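Local structure of protein yahD a copper inducible hydrolase (Lactococcus lactis subsp. lactis, 3OG9) at residues Y7-G12 / P44-R49; M119-K124 / F141-Q146; K129-H134 / L199-W204; K150-S155 / S178-E183. The protein is probably a hydrolase of the alpha/beta-hydrolase fold, induced by copper, that holds a D-malate molecule in its pocket. All blocks are in the same frame, centred on the assembly; numbering follows the deposited sequence. Where two conformers were deposited one is given.

Interaction 1 of 4, residues Y7-G12 / P44-R49; sequences YVFKAG and PILSIR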
loop_
_atom_site.group_PDB
_atom_site.type_symbol
_atom_site.label_atom_id
_atom_site.label_comp_id
_atom_site.label_asym_id
_atom_site.label_seq_id
_atom_site.Cartn_x
_atom_site.Cartn_y
_atom_site.Cartn_z
ATOM N N TYR A 7 -7.072 -14.742 -2.201
ATOM C CA TYR A 7 -5.649 -14.381 -2.010
ATOM C C TYR A 7 -4.715 -15.301 -2.798
ATOM O O TYR A 7 -5.100 -16.410 -3.167
ATOM C CB TYR A 7 -5.284 -14.304 -0.520
ATOM C CG TYR A 7 -4.965 -15.622 0.151
ATOM C CD1 TYR A 7 -3.650 -16.062 0.265
ATOM C CD2 TYR A 7 -5.992 -16.439 0.660
ATOM C CE1 TYR A 7 -3.349 -17.302 0.883
ATOM C CE2 TYR A 7 -5.709 -17.658 1.263
ATOM C CZ TYR A 7 -4.398 -18.077 1.390
ATOM O OH TYR A 7 -4.131 -19.285 2.004
ATOM N N VAL A 8 -3.502 -14.822 -3.093
ATOM C CA VAL A 8 -2.406 -15.664 -3.616
ATOM C C VAL A 8 -1.294 -15.733 -2.578
ATOM O O VAL A 8 -0.915 -14.699 -1.998
ATOM C CB VAL A 8 -1.794 -15.021 -4.902
ATOM C CG1 VAL A 8 -0.504 -15.751 -5.361
ATOM C CG2 VAL A 8 -2.783 -15.006 -5.995
ATOM N N PHE A 9 -0.748 -16.927 -2.359
ATOM C CA PHE A 9 0.528 -17.053 -1.646
ATOM C C PHE A 9 1.556 -17.762 -2.544
ATOM O O PHE A 9 1.234 -18.765 -3.170
ATOM C CB PHE A 9 0.366 -17.764 -0.307
ATOM C CG PHE A 9 1.685 -18.083 0.349
ATOM C CD1 PHE A 9 2.459 -17.067 0.896
ATOM C CD2 PHE A 9 2.188 -19.365 0.334
ATOM C CE1 PHE A 9 3.692 -17.335 1.464
ATOM C CE2 PHE A 9 3.418 -19.638 0.903
ATOM C CZ PHE A 9 4.171 -18.618 1.457
ATOM N N LYS A 10 2.757 -17.206 -2.656
ATOM C CA LYS A 10 3.828 -17.842 -3.422
ATOM C C LYS A 10 5.051 -17.894 -2.540
ATOM O O LYS A 10 5.578 -16.843 -2.144
ATOM C CB LYS A 10 4.167 -17.065 -4.683
ATOM C CG LYS A 10 3.237 -17.230 -5.852
ATOM C CD LYS A 10 3.622 -16.151 -6.876
ATOM C CE LYS A 10 3.450 -16.603 -8.300
ATOM N NZ LYS A 10 4.724 -16.857 -9.027
ATOM N N ALA A 11 5.497 -19.114 -2.229
ATOM C CA ALA A 11 6.427 -19.349 -1.125
ATOM C C ALA A 11 7.794 -18.613 -1.182
ATOM O O ALA A 11 8.324 -18.196 -0.141
ATOM C CB ALA A 11 6.631 -20.865 -0.923
ATOM N N GLY A 12 8.361 -18.478 -2.370
ATOM C CA GLY A 12 9.715 -17.882 -2.502
ATOM C C GLY A 12 10.776 -18.564 -1.653
ATOM O O GLY A 12 10.703 -19.767 -1.382
ATOM N N PRO A 44 9.002 -14.276 -0.477
ATOM C CA PRO A 44 7.654 -14.843 -0.422
ATOM C C PRO A 44 6.626 -13.739 -0.723
ATOM O O PRO A 44 6.859 -12.564 -0.404
ATOM C CB PRO A 44 7.500 -15.264 1.048
ATOM C CG PRO A 44 8.931 -15.490 1.524
ATOM C CD PRO A 44 9.751 -14.450 0.781
ATOM N N ILE A 45 5.493 -14.122 -1.285
ATOM C CA ILE A 45 4.491 -13.128 -1.674
ATOM C C ILE A 45 3.157 -13.513 -1.082
ATOM O O ILE A 45 2.748 -14.659 -1.216
ATOM C CB ILE A 45 4.357 -13.018 -3.211
ATOM C CG1 ILE A 45 5.541 -12.227 -3.785
ATOM C CG2 ILE A 45 2.977 -12.345 -3.618
ATOM C CD1 ILE A 45 5.689 -12.366 -5.301
ATOM N N LEU A 46 2.527 -12.562 -0.382
ATOM C CA LEU A 46 1.154 -12.686 0.045
ATOM C C LEU A 46 0.346 -11.556 -0.603
ATOM O O LEU A 46 0.668 -10.393 -0.427
ATOM C CB LEU A 46 1.057 -12.556 1.570
ATOM C CG LEU A 46 -0.353 -12.863 2.124
ATOM C CD1 LEU A 46 -0.794 -14.291 1.791
ATOM C CD2 LEU A 46 -0.331 -12.634 3.628
ATOM N N SER A 47 -0.696 -11.905 -1.350
ATOM C CA SER A 47 -1.480 -10.883 -2.077
ATOM C C SER A 47 -2.944 -11.100 -1.786
ATOM O O SER A 47 -3.468 -12.152 -2.105
ATOM C CB SER A 47 -1.218 -11.015 -3.586
ATOM O OG SER A 47 -1.864 -9.971 -4.309
ATOM N N ILE A 48 -3.610 -10.112 -1.178
ATOM C CA ILE A 48 -4.988 -10.271 -0.707
ATOM C C ILE A 48 -5.945 -9.307 -1.453
ATOM O O ILE A 48 -5.679 -8.092 -1.498
ATOM C CB ILE A 48 -5.084 -9.992 0.837
ATOM C CG1 ILE A 48 -4.235 -10.990 1.649
ATOM C CG2 ILE A 48 -6.563 -10.007 1.328
ATOM C CD1 ILE A 48 -3.981 -10.529 3.093
ATOM N N ARG A 49 -7.036 -9.845 -2.016
ATOM C CA ARG A 49 -8.027 -9.041 -2.737
ATOM C C ARG A 49 -8.881 -8.222 -1.768
ATOM O O ARG A 49 -9.249 -8.703 -0.712
ATOM C CB ARG A 49 -8.956 -9.931 -3.588
ATOM C CG ARG A 49 -9.800 -9.147 -4.639
ATOM C CD ARG A 49 -10.975 -9.972 -5.122
ATOM N NE ARG A 49 -10.524 -11.142 -5.870
ATOM C CZ ARG A 49 -11.323 -12.010 -6.482
ATOM N NH1 ARG A 49 -12.644 -11.854 -6.453
ATOM N NH2 ARG A 49 -10.798 -13.037 -7.137
#

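Interaction 2 of 4, residues M119-K124 / F141-Q146; sequences MFLRGK and FEQTVQ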
loop_
_atom_site.group_PDB
_atom_site.type_symbol
_atom_site.label_atom_id
_atom_site.label_comp_id
_atom_site.label_asym_id
_atom_site.label_seq_id
_atom_site.Cartn_x
_atom_site.Cartn_y
_atom_site.Cartn_z
ATOM N N MET A 119 -3.156 2.045 7.248
ATOM C CA MET A 119 -2.911 1.048 8.301
ATOM C C MET A 119 -1.620 1.317 9.083
ATOM O O MET A 119 -1.587 1.169 10.309
ATOM C CB MET A 119 -2.850 -0.347 7.697
ATOM C CG MET A 119 -4.256 -0.859 7.336
ATOM S SD MET A 119 -4.291 -2.542 6.694
ATOM C CE MET A 119 -3.064 -2.473 5.409
ATOM N N PHE A 120 -0.586 1.715 8.357
ATOM C CA PHE A 120 0.753 1.975 8.912
ATOM C C PHE A 120 0.646 3.176 9.849
ATOM O O PHE A 120 1.097 3.128 11.021
ATOM C CB PHE A 120 1.668 2.323 7.744
ATOM C CG PHE A 120 3.138 2.273 8.058
ATOM C CD1 PHE A 120 3.686 1.187 8.735
ATOM C CD2 PHE A 120 3.976 3.284 7.615
ATOM C CE1 PHE A 120 5.072 1.108 8.994
ATOM C CE2 PHE A 120 5.359 3.218 7.856
ATOM C CZ PHE A 120 5.901 2.112 8.549
ATOM N N LEU A 121 0.039 4.242 9.334
ATOM C CA LEU A 121 -0.094 5.503 10.073
ATOM C C LEU A 121 -1.056 5.402 11.270
ATOM O O LEU A 121 -0.902 6.129 12.260
ATOM C CB LEU A 121 -0.527 6.626 9.122
ATOM C CG LEU A 121 0.595 7.168 8.241
ATOM C CD1 LEU A 121 0.055 7.981 7.092
ATOM C CD2 LEU A 121 1.557 8.012 9.065
ATOM N N ARG A 122 -2.043 4.514 11.168
ATOM C CA ARG A 122 -2.971 4.262 12.254
ATOM C C ARG A 122 -2.397 3.273 13.254
ATOM O O ARG A 122 -3.046 3.013 14.274
ATOM C CB ARG A 122 -4.289 3.690 11.703
ATOM C CG ARG A 122 -5.227 4.717 11.042
ATOM C CD ARG A 122 -5.952 5.506 12.104
ATOM N NE ARG A 122 -6.979 6.417 11.613
ATOM C CZ ARG A 122 -7.743 7.142 12.420
ATOM N NH1 ARG A 122 -7.579 7.053 13.733
ATOM N NH2 ARG A 122 -8.668 7.954 11.935
ATOM N N GLY A 123 -1.242 2.669 12.939
ATOM C CA GLY A 123 -0.620 1.641 13.802
ATOM C C GLY A 123 -1.367 0.309 13.874
ATOM O O GLY A 123 -1.271 -0.413 14.869
ATOM N N LYS A 124 -2.103 -0.028 12.819
ATOM C CA LYS A 124 -2.837 -1.292 12.785
ATOM C C LYS A 124 -1.952 -2.465 12.339
ATOM O O LYS A 124 -2.205 -3.616 12.731
ATOM C CB LYS A 124 -4.085 -1.194 11.909
ATOM C CG LYS A 124 -5.160 -0.195 12.349
ATOM C CD LYS A 124 -6.439 -0.440 11.502
ATOM C CE LYS A 124 -7.565 0.487 11.909
ATOM N NZ LYS A 124 -8.935 0.103 11.376
ATOM N N PHE A 141 -5.950 12.869 10.735
ATOM C CA PHE A 141 -6.210 12.431 12.112
ATOM C C PHE A 141 -4.973 12.630 12.986
ATOM O O PHE A 141 -3.926 12.994 12.480
ATOM C CB PHE A 141 -6.667 10.962 12.163
ATOM C CG PHE A 141 -5.696 9.989 11.519
ATOM C CD1 PHE A 141 -4.835 9.220 12.311
ATOM C CD2 PHE A 141 -5.655 9.832 10.126
ATOM C CE1 PHE A 141 -3.934 8.319 11.727
ATOM C CE2 PHE A 141 -4.757 8.927 9.532
ATOM C CZ PHE A 141 -3.896 8.181 10.329
ATOM N N GLU A 142 -5.117 12.400 14.293
ATOM C CA GLU A 142 -3.983 12.422 15.230
ATOM C C GLU A 142 -3.273 11.068 15.231
ATOM O O GLU A 142 -3.810 10.068 15.745
ATOM C CB GLU A 142 -4.444 12.794 16.649
ATOM C CG GLU A 142 -3.288 13.066 17.625
ATOM C CD GLU A 142 -3.740 13.135 19.079
ATOM O OE1 GLU A 142 -4.725 13.849 19.347
ATOM O OE2 GLU A 142 -3.112 12.481 19.954
ATOM N N GLN A 143 -2.088 11.036 14.620
ATOM C CA GLN A 143 -1.243 9.834 14.587
ATOM C C GLN A 143 -0.539 9.708 15.925
ATOM O O GLN A 143 0.215 10.591 16.300
ATOM C CB GLN A 143 -0.153 9.931 13.509
ATOM C CG GLN A 143 -0.581 9.667 12.070
ATOM C CD GLN A 143 -1.052 10.924 11.361
ATOM O OE1 GLN A 143 -0.646 12.035 11.712
ATOM N NE2 GLN A 143 -1.904 10.758 10.358
ATOM N N THR A 144 -0.789 8.611 16.635
ATOM C CA THR A 144 -0.044 8.291 17.853
ATOM C C THR A 144 0.914 7.149 17.545
ATOM O O THR A 144 1.127 6.263 18.397
ATOM C CB THR A 144 -0.962 7.822 19.015
ATOM O OG1 THR A 144 -1.566 6.561 18.677
ATOM C CG2 THR A 144 -2.054 8.878 19.344
ATOM N N VAL A 145 1.417 7.115 16.309
ATOM C CA VAL A 145 2.465 6.169 15.953
ATOM C C VAL A 145 3.797 6.866 15.909
ATOM O O VAL A 145 3.912 8.013 15.511
ATOM C CB VAL A 145 2.255 5.434 14.594
ATOM C CG1 VAL A 145 1.237 4.335 14.734
ATOM C CG2 VAL A 145 1.909 6.409 13.470
ATOM N N GLN A 146 4.803 6.145 16.344
ATOM C CA GLN A 146 6.164 6.578 16.171
ATOM C C GLN A 146 6.753 5.582 15.195
ATOM O O GLN A 146 6.688 4.361 15.405
ATOM C CB GLN A 146 6.878 6.583 17.524
ATOM C CG GLN A 146 7.001 7.987 18.165
ATOM C CD GLN A 146 5.874 8.946 17.786
ATOM O OE1 GLN A 146 6.053 9.857 16.956
ATOM N NE2 GLN A 146 4.698 8.742 18.388
HETATM O O HOH W 1 -1.861 6.532 15.085
#

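Interaction 3 of 4, residues K129-H134 / L199-W204; sequences KIIAFH and LAAKKW. Unlike the reference sequence in segment 199-204: Lys202 (reference Asn).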
loop_
_atom_site.group_PDB
_atom_site.type_symbol
_atom_site.label_atom_id
_atom_site.label_comp_id
_atom_site.label_asym_id
_atom_site.label_seq_id
_atom_site.Cartn_x
_atom_site.Cartn_y
_atom_site.Cartn_z
ATOM N N LYS A 129 8.679 -2.047 5.968
ATOM C CA LYS A 129 8.815 -1.018 4.915
ATOM C C LYS A 129 7.537 -0.948 4.100
ATOM O O LYS A 129 6.745 -1.900 4.112
ATOM C CB LYS A 129 9.904 -1.396 3.922
ATOM C CG LYS A 129 11.263 -1.457 4.486
ATOM C CD LYS A 129 12.262 -1.791 3.440
ATOM C CE LYS A 129 13.619 -1.709 4.054
ATOM N NZ LYS A 129 13.834 -2.731 5.127
ATOM N N ILE A 130 7.346 0.176 3.393
ATOM C CA ILE A 130 6.233 0.326 2.448
ATOM C C ILE A 130 6.744 0.894 1.131
ATOM O O ILE A 130 7.549 1.815 1.110
ATOM C CB ILE A 130 5.146 1.283 3.017
ATOM C CG1 ILE A 130 4.479 0.656 4.245
ATOM C CG2 ILE A 130 4.044 1.604 1.943
ATOM C CD1 ILE A 130 3.244 1.411 4.717
ATOM N N ILE A 131 6.281 0.314 0.032
ATOM C CA ILE A 131 6.486 0.848 -1.297
ATOM C C ILE A 131 5.082 1.180 -1.773
ATOM O O ILE A 131 4.255 0.269 -1.984
ATOM C CB ILE A 131 7.158 -0.214 -2.210
ATOM C CG1 ILE A 131 8.585 -0.469 -1.698
ATOM C CG2 ILE A 131 7.206 0.254 -3.710
ATOM C CD1 ILE A 131 9.355 -1.592 -2.357
ATOM N N ALA A 132 4.798 2.480 -1.919
ATOM C CA ALA A 132 3.436 2.935 -2.301
ATOM C C ALA A 132 3.494 3.626 -3.648
ATOM O O ALA A 132 4.036 4.717 -3.736
ATOM C CB ALA A 132 2.892 3.920 -1.271
ATOM N N PHE A 133 2.954 3.004 -4.690
ATOM C CA PHE A 133 2.882 3.655 -6.004
ATOM C C PHE A 133 1.612 4.452 -6.157
ATOM O O PHE A 133 0.506 3.901 -6.054
ATOM C CB PHE A 133 2.991 2.641 -7.135
ATOM C CG PHE A 133 4.270 1.819 -7.111
ATOM C CD1 PHE A 133 5.504 2.401 -7.398
ATOM C CD2 PHE A 133 4.231 0.444 -6.834
ATOM C CE1 PHE A 133 6.701 1.619 -7.383
ATOM C CE2 PHE A 133 5.422 -0.338 -6.822
ATOM C CZ PHE A 133 6.640 0.246 -7.094
ATOM N N HIS A 134 1.777 5.753 -6.382
ATOM C CA HIS A 134 0.661 6.684 -6.572
ATOM C C HIS A 134 -0.362 6.665 -5.439
ATOM O O HIS A 134 -1.590 6.627 -5.666
ATOM C CB HIS A 134 0.034 6.476 -7.964
ATOM C CG HIS A 134 1.046 6.644 -9.041
ATOM N ND1 HIS A 134 1.596 7.871 -9.332
ATOM C CD2 HIS A 134 1.708 5.739 -9.797
ATOM C CE1 HIS A 134 2.543 7.719 -10.243
ATOM N NE2 HIS A 134 2.624 6.436 -10.547
ATOM N N LEU A 199 11.385 0.044 -11.375
ATOM C CA LEU A 199 12.848 -0.090 -11.269
ATOM C C LEU A 199 13.454 0.781 -10.154
ATOM O O LEU A 199 14.416 0.365 -9.490
ATOM C CB LEU A 199 13.537 0.164 -12.617
ATOM C CG LEU A 199 13.179 -0.875 -13.694
ATOM C CD1 LEU A 199 13.976 -0.611 -14.981
ATOM C CD2 LEU A 199 13.455 -2.293 -13.197
ATOM N N ALA A 200 12.906 1.978 -9.963
ATOM C CA ALA A 200 13.353 2.876 -8.904
ATOM C C ALA A 200 13.127 2.221 -7.527
ATOM O O ALA A 200 13.977 2.291 -6.615
ATOM C CB ALA A 200 12.643 4.210 -8.998
ATOM N N ALA A 201 11.978 1.554 -7.386
ATOM C CA ALA A 201 11.641 0.866 -6.118
ATOM C C ALA A 201 12.544 -0.350 -5.886
ATOM O O ALA A 201 13.052 -0.570 -4.764
ATOM C CB ALA A 201 10.173 0.452 -6.134
ATOM N N LYS A 202 12.785 -1.116 -6.956
ATOM C CA LYS A 202 13.770 -2.214 -6.959
ATOM C C LYS A 202 15.150 -1.740 -6.472
ATOM O O LYS A 202 15.792 -2.344 -5.594
ATOM C CB LYS A 202 13.886 -2.789 -8.388
ATOM C CG LYS A 202 14.829 -4.009 -8.535
ATOM C CD LYS A 202 14.867 -4.499 -9.990
ATOM C CE LYS A 202 15.849 -5.686 -10.165
ATOM N NZ LYS A 202 15.425 -6.925 -9.414
ATOM N N LYS A 203 15.608 -0.641 -7.039
ATOM C CA LYS A 203 16.900 -0.083 -6.644
ATOM C C LYS A 203 16.888 0.380 -5.190
ATOM O O LYS A 203 17.810 0.097 -4.406
ATOM C CB LYS A 203 17.281 1.049 -7.588
ATOM C CG LYS A 203 18.609 1.752 -7.270
ATOM C CD LYS A 203 18.969 2.645 -8.474
ATOM C CE LYS A 203 19.703 3.902 -8.078
ATOM N NZ LYS A 203 20.751 3.614 -7.067
ATOM N N TRP A 204 15.838 1.093 -4.818
ATOM C CA TRP A 204 15.675 1.555 -3.438
ATOM C C TRP A 204 15.681 0.391 -2.449
ATOM O O TRP A 204 16.381 0.449 -1.429
ATOM C CB TRP A 204 14.377 2.327 -3.303
ATOM C CG TRP A 204 14.041 2.772 -1.904
ATOM C CD1 TRP A 204 14.513 3.878 -1.263
ATOM C CD2 TRP A 204 13.124 2.141 -1.000
ATOM N NE1 TRP A 204 13.942 3.987 -0.013
ATOM C CE2 TRP A 204 13.085 2.935 0.179
ATOM C CE3 TRP A 204 12.333 0.988 -1.063
ATOM C CZ2 TRP A 204 12.295 2.609 1.278
ATOM C CZ3 TRP A 204 11.510 0.669 0.055
ATOM C CH2 TRP A 204 11.488 1.494 1.185
#

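Interaction 4 of 4, residues K150-S155 / S178-E183; sequences KHVFLS and SGCQLE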
loop_
_atom_site.group_PDB
_atom_site.type_symbol
_atom_site.label_atom_id
_atom_site.label_comp_id
_atom_site.label_asym_id
_atom_site.label_seq_id
_atom_site.Cartn_x
_atom_site.Cartn_y
_atom_site.Cartn_z
ATOM N N LYS A 150 11.681 3.740 10.275
ATOM C CA LYS A 150 11.082 3.102 9.107
ATOM C C LYS A 150 11.463 3.779 7.792
ATOM O O LYS A 150 11.713 4.996 7.753
ATOM C CB LYS A 150 9.543 3.080 9.250
ATOM C CG LYS A 150 9.051 2.416 10.542
ATOM C CD LYS A 150 9.351 0.952 10.574
ATOM C CE LYS A 150 8.519 0.290 11.680
ATOM N NZ LYS A 150 8.755 -1.143 11.568
ATOM N N HIS A 151 11.523 2.980 6.728
ATOM C CA HIS A 151 11.854 3.464 5.400
ATOM C C HIS A 151 10.663 3.226 4.487
ATOM O O HIS A 151 10.035 2.165 4.521
ATOM C CB HIS A 151 13.089 2.748 4.870
ATOM C CG HIS A 151 14.369 3.292 5.424
ATOM N ND1 HIS A 151 15.074 4.296 4.796
ATOM C CD2 HIS A 151 15.068 2.982 6.541
ATOM C CE1 HIS A 151 16.148 4.589 5.508
ATOM N NE2 HIS A 151 16.159 3.820 6.579
ATOM N N VAL A 152 10.320 4.236 3.702
ATOM C CA VAL A 152 9.097 4.178 2.908
ATOM C C VAL A 152 9.412 4.798 1.545
ATOM O O VAL A 152 10.058 5.859 1.486
ATOM C CB VAL A 152 7.933 4.982 3.602
ATOM C CG1 VAL A 152 6.744 5.178 2.625
ATOM C CG2 VAL A 152 7.444 4.226 4.863
ATOM N N PHE A 153 8.985 4.136 0.475
ATOM C CA PHE A 153 9.152 4.636 -0.917
ATOM C C PHE A 153 7.781 5.084 -1.438
ATOM O O PHE A 153 6.802 4.333 -1.274
ATOM C CB PHE A 153 9.647 3.469 -1.808
ATOM C CG PHE A 153 9.807 3.833 -3.292
ATOM C CD1 PHE A 153 11.044 4.208 -3.796
ATOM C CD2 PHE A 153 8.729 3.750 -4.159
ATOM C CE1 PHE A 153 11.191 4.524 -5.168
ATOM C CE2 PHE A 153 8.849 4.065 -5.541
ATOM C CZ PHE A 153 10.083 4.474 -6.027
ATOM N N LEU A 154 7.705 6.298 -2.016
ATOM C CA LEU A 154 6.468 6.836 -2.561
ATOM C C LEU A 154 6.711 7.340 -3.949
ATOM O O LEU A 154 7.710 8.042 -4.195
ATOM C CB LEU A 154 5.950 8.040 -1.743
ATOM C CG LEU A 154 5.724 7.846 -0.253
ATOM C CD1 LEU A 154 5.415 9.195 0.432
ATOM C CD2 LEU A 154 4.592 6.857 0.025
ATOM N N SER A 155 5.787 7.048 -4.853
ATOM C CA SER A 155 5.844 7.731 -6.170
ATOM C C SER A 155 4.718 8.752 -6.270
ATOM O O SER A 155 3.685 8.596 -5.626
ATOM C CB SER A 155 5.732 6.745 -7.311
ATOM O OG SER A 155 4.437 6.181 -7.370
ATOM N N SER A 178 5.876 11.413 11.731
ATOM C CA SER A 178 5.968 10.161 12.495
ATOM C C SER A 178 7.412 9.671 12.601
ATOM O O SER A 178 7.728 8.771 13.390
ATOM C CB SER A 178 5.086 9.073 11.866
ATOM O OG SER A 178 5.548 8.707 10.580
ATOM N N GLY A 179 8.287 10.273 11.810
ATOM C CA GLY A 179 9.697 9.924 11.851
ATOM C C GLY A 179 10.218 9.120 10.680
ATOM O O GLY A 179 11.405 8.814 10.651
ATOM N N CYS A 180 9.368 8.814 9.689
ATOM C CA CYS A 180 9.816 7.992 8.532
ATOM C C CYS A 180 10.899 8.637 7.683
ATOM O O CYS A 180 10.927 9.849 7.492
ATOM C CB CYS A 180 8.665 7.609 7.586
ATOM S SG CYS A 180 7.421 6.596 8.305
ATOM N N GLN A 181 11.750 7.787 7.109
ATOM C CA GLN A 181 12.743 8.207 6.141
ATOM C C GLN A 181 12.119 7.910 4.772
ATOM O O GLN A 181 11.878 6.763 4.441
ATOM C CB GLN A 181 14.026 7.376 6.315
ATOM C CG GLN A 181 14.980 7.832 7.426
ATOM C CD GLN A 181 14.401 7.649 8.837
ATOM O OE1 GLN A 181 13.890 6.575 9.212
ATOM N NE2 GLN A 181 14.475 8.694 9.611
ATOM N N LEU A 182 11.877 8.936 3.983
ATOM C CA LEU A 182 11.160 8.794 2.718
ATOM C C LEU A 182 12.059 8.893 1.528
ATOM O O LEU A 182 12.963 9.727 1.499
ATOM C CB LEU A 182 10.117 9.924 2.560
ATOM C CG LEU A 182 8.993 9.994 3.574
ATOM C CD1 LEU A 182 7.912 11.065 3.172
ATOM C CD2 LEU A 182 8.377 8.605 3.649
ATOM N N GLU A 183 11.770 8.062 0.530
ATOM C CA GLU A 183 12.272 8.261 -0.820
ATOM C C GLU A 183 11.087 8.592 -1.711
ATOM O O GLU A 183 10.130 7.817 -1.776
ATOM C CB GLU A 183 12.960 6.998 -1.338
ATOM C CG GLU A 183 13.355 7.028 -2.835
ATOM C CD GLU A 183 14.692 7.701 -3.072
ATOM O OE1 GLU A 183 15.498 7.721 -2.124
ATOM O OE2 GLU A 183 14.951 8.190 -4.205
HETATM O O HOH W 2 13.954 5.647 2.617
#

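Interaction 1 of 4, residues Y7-G12 / P44-R49
Tyr7 to Lys10 and Ile45 to Ile48 run antiparallel as adjacent strands, their axes 4.7 Å apart at 177°. Val8 and Ser47 form one hydrogen-bonded pair, with Val8 N to Ser47 O at 2.8 Å and Ser47 N returning to Val8 O; Lys10 and Ile45 form the next, with Lys10 N to Ile45 O at 2.9 Å and Ile45 N returning to Lys10 O. The non-hydrogen-bonded pairs, Tyr7 with Ile48 and Phe9 with Leu46, put their side chains on one face. There Leu46 CD1 approaches Phe9 CB and meets Tyr7 CD1 at 3.7 Å, Tyr7 CG standing between the backbone N and the carbonyl carbon (chi1 82°). Phe9 CG lies anti to the backbone N, and Phe9 CD1 passes 3.2 Å from Ile45 O, the carbonyl that also accepts from Lys10 N. On the other face Val8 sits beside Ser47 and Lys10 beside Ile45, their CB atoms 4.3 Å apart in both pairs. Strand 7-10 forms one margin of the sheet, and strand 45-48 is bonded on its other side to strand 19-22. Helix 76-97 packs on the Tyr7 and Leu46 face, where Phe9 stacks on His97; helix 33-39 covers Ile45 and supplies Glu37, the salt-bridge partner of Lys10.

Interaction 2 of 4, residues M119-K124 / F141-Q146
Leu121 O, near the C-terminal end of helix 111-121, is approached by a water and by side chains of 141-146. The water donates to it at 3.0 Å and accepts from Thr144 N at 2.8 Å, bridging a helical carbonyl to a loop amide. Carbon crowds round the same oxygen: Gln143 CG lies 3.6 Å from Leu121 O, and the Phe141 ring presents its edge in plane. Just beyond, the chain turns through a Schellman motif, with Lys124 N bonded to Met119 O and Gly123 N to Phe120 O. Gly123 has positive phi (69°), which favours glycine at the end of the motif. Val145, in the conformer modelled here, packs against this turn.

Arg122 shows how a flexible chain can deliver a flat group to a ring. Its chain bends at chi2 (-78°), and Arg122 CD lies over the Phe141 ring, 3.5 Å from Phe141 CE1. The guanidinium then lies flat on the same face, planes 2° apart, with Arg122 CZ 3.8 Å from the ring centroid. This is a cation-pi stack reinforced by a CH-pi contact from CD. A salt bridge from Arg122 NH2 to Glu139 helps fix the rotation of the group. Over the opposite face of the Phe141 ring, toward the rim, lies Gln143 NE2, 3.2 Å above the plane and weakly hydrogen-bonded to Asp174, while Leu121 CB touches Phe141 CZ.

The contact thus joins the end of helix 111-121 to the loop between strands 129-133 and 151-156. Helix 76-97 also packs on this helix end, taking Met119 on Thr83 and Leu86 and binding Lys124 through Asp80 and Asp84.

Interaction 3 of 4, residues K129-H134 / L199-W204
Trp204 brings CZ3 and CE3 of its six-membered ring against Ile131, with Trp204 CZ3 3.6 Å from Ile131 CG1 and CE3 a little farther from the same atom. The two side chains slide past each other in opposite directions, one reaching out from the sheet and the other in from the helix. Ile131 CD1 adds a second touch, 3.9 Å from Trp204 CZ3. Trp204 CH2 reaches toward the N-terminal end of the strand, to Lys129 CD at 4.1 Å and to the backbone at Ile130 O. The first torsion sets Trp204 CG anti to the backbone N (chi1 176°), and the ring lies beyond it against the strand.

One turn earlier in the helix, Ala201 adds a second site of contact with a single methyl. Its CB sits between Ile131 CG2, at 3.8 Å, and Phe133 CZ, at 3.7 Å; CE1 of the same phenyl ring lies only slightly farther. The short side chain lets the backbones come to 7.1 Å between Ile131 CA and Ala201 CA, whereas the strand and helix axes are 10.2 Å apart. Phe133 extends this buried layer to within about 7 Å, side chain to side chain, of Ser110, a residue that binds malate. Helix 195-208 runs nearly antiparallel to strand 129-133, at 168°, as a layer over the sheet of the alpha/beta-hydrolase fold. Ile130 and Ala132, on the reverse face of the strand, pack against helix 111-121, and Phe153 of strand 151-156 also meets the Trp204 ring, planes inclined.

Chemically the contact is almost wholly apolar, and even Lys129 contributes the aliphatic part of its chain. With its touching residues buried, its fit comes from shape.

Interaction 4 of 4, residues K150-S155 / S178-E183
Gln181 rests its CB over one face of the His151 imidazole, 3.4 Å above the plane and toward the rim, 3.6 Å from both His151 ND1 and CE1. Gln181 CG follows, 3.9 Å from His151 CE1, and a bend at chi2 (67°) turns the chain back so that CD lies 3.9 Å from Lys150 O. CB thus makes a CH-pi contact, while a water lies in the ring plane at its edge, 2.8 Å from His151 ND1. That water donates to Gln181 O, joining the ring to the opposing backbone.

Beneath the side chains the strands pair in parallel. Gln181 N gives a nearly straight bond to Lys150 O (176°); Val152 N to Gln181 O, Glu183 N to Val152 O and Leu154 N to Glu183 O continue the alternation. On the face opposite His151, Leu182 CD2 packs 3.7 Å from Val152 CB, and Leu182 CD1 reaches Leu154 CD1. On the His151 side, Phe153 CD1 meets Glu183 CG.

Strands 151-156 and 181-186, with helix 165-177 between them, form a beta-alpha-beta crossover. The chemistry tends to divide by face: Val152, Leu154, Cys180 and Leu182 are apolar toward helices 111-121 and 165-177, whereas His151, Gln181 and Glu183 combine carbon contacts with a water bridge beside Phe153, packed on Ala201.

In the fold
From the N terminus, interaction 1 closes first, bringing strand 45-48 back against strand 7-10 at one margin of the sheet before any other contact opens. Interaction 2 opens at the end of helix 111-121, and interaction 3 opens before it closes, so the two cross; Phe120 packs on Ile130 where they meet. Interaction 4 begins after interaction 2 has closed and both opens and closes within the long loop that interaction 3 completes only at helix 195-208. Strands 129-133 and 151-156 are sheet neighbours, which joins interactions 3 and 4 directly. Phe120 also touches Val152 and Cys180, tying interaction 2 to interaction 4, while interaction 1 touches none of the others and shares the sheet with interactions 3 and 4.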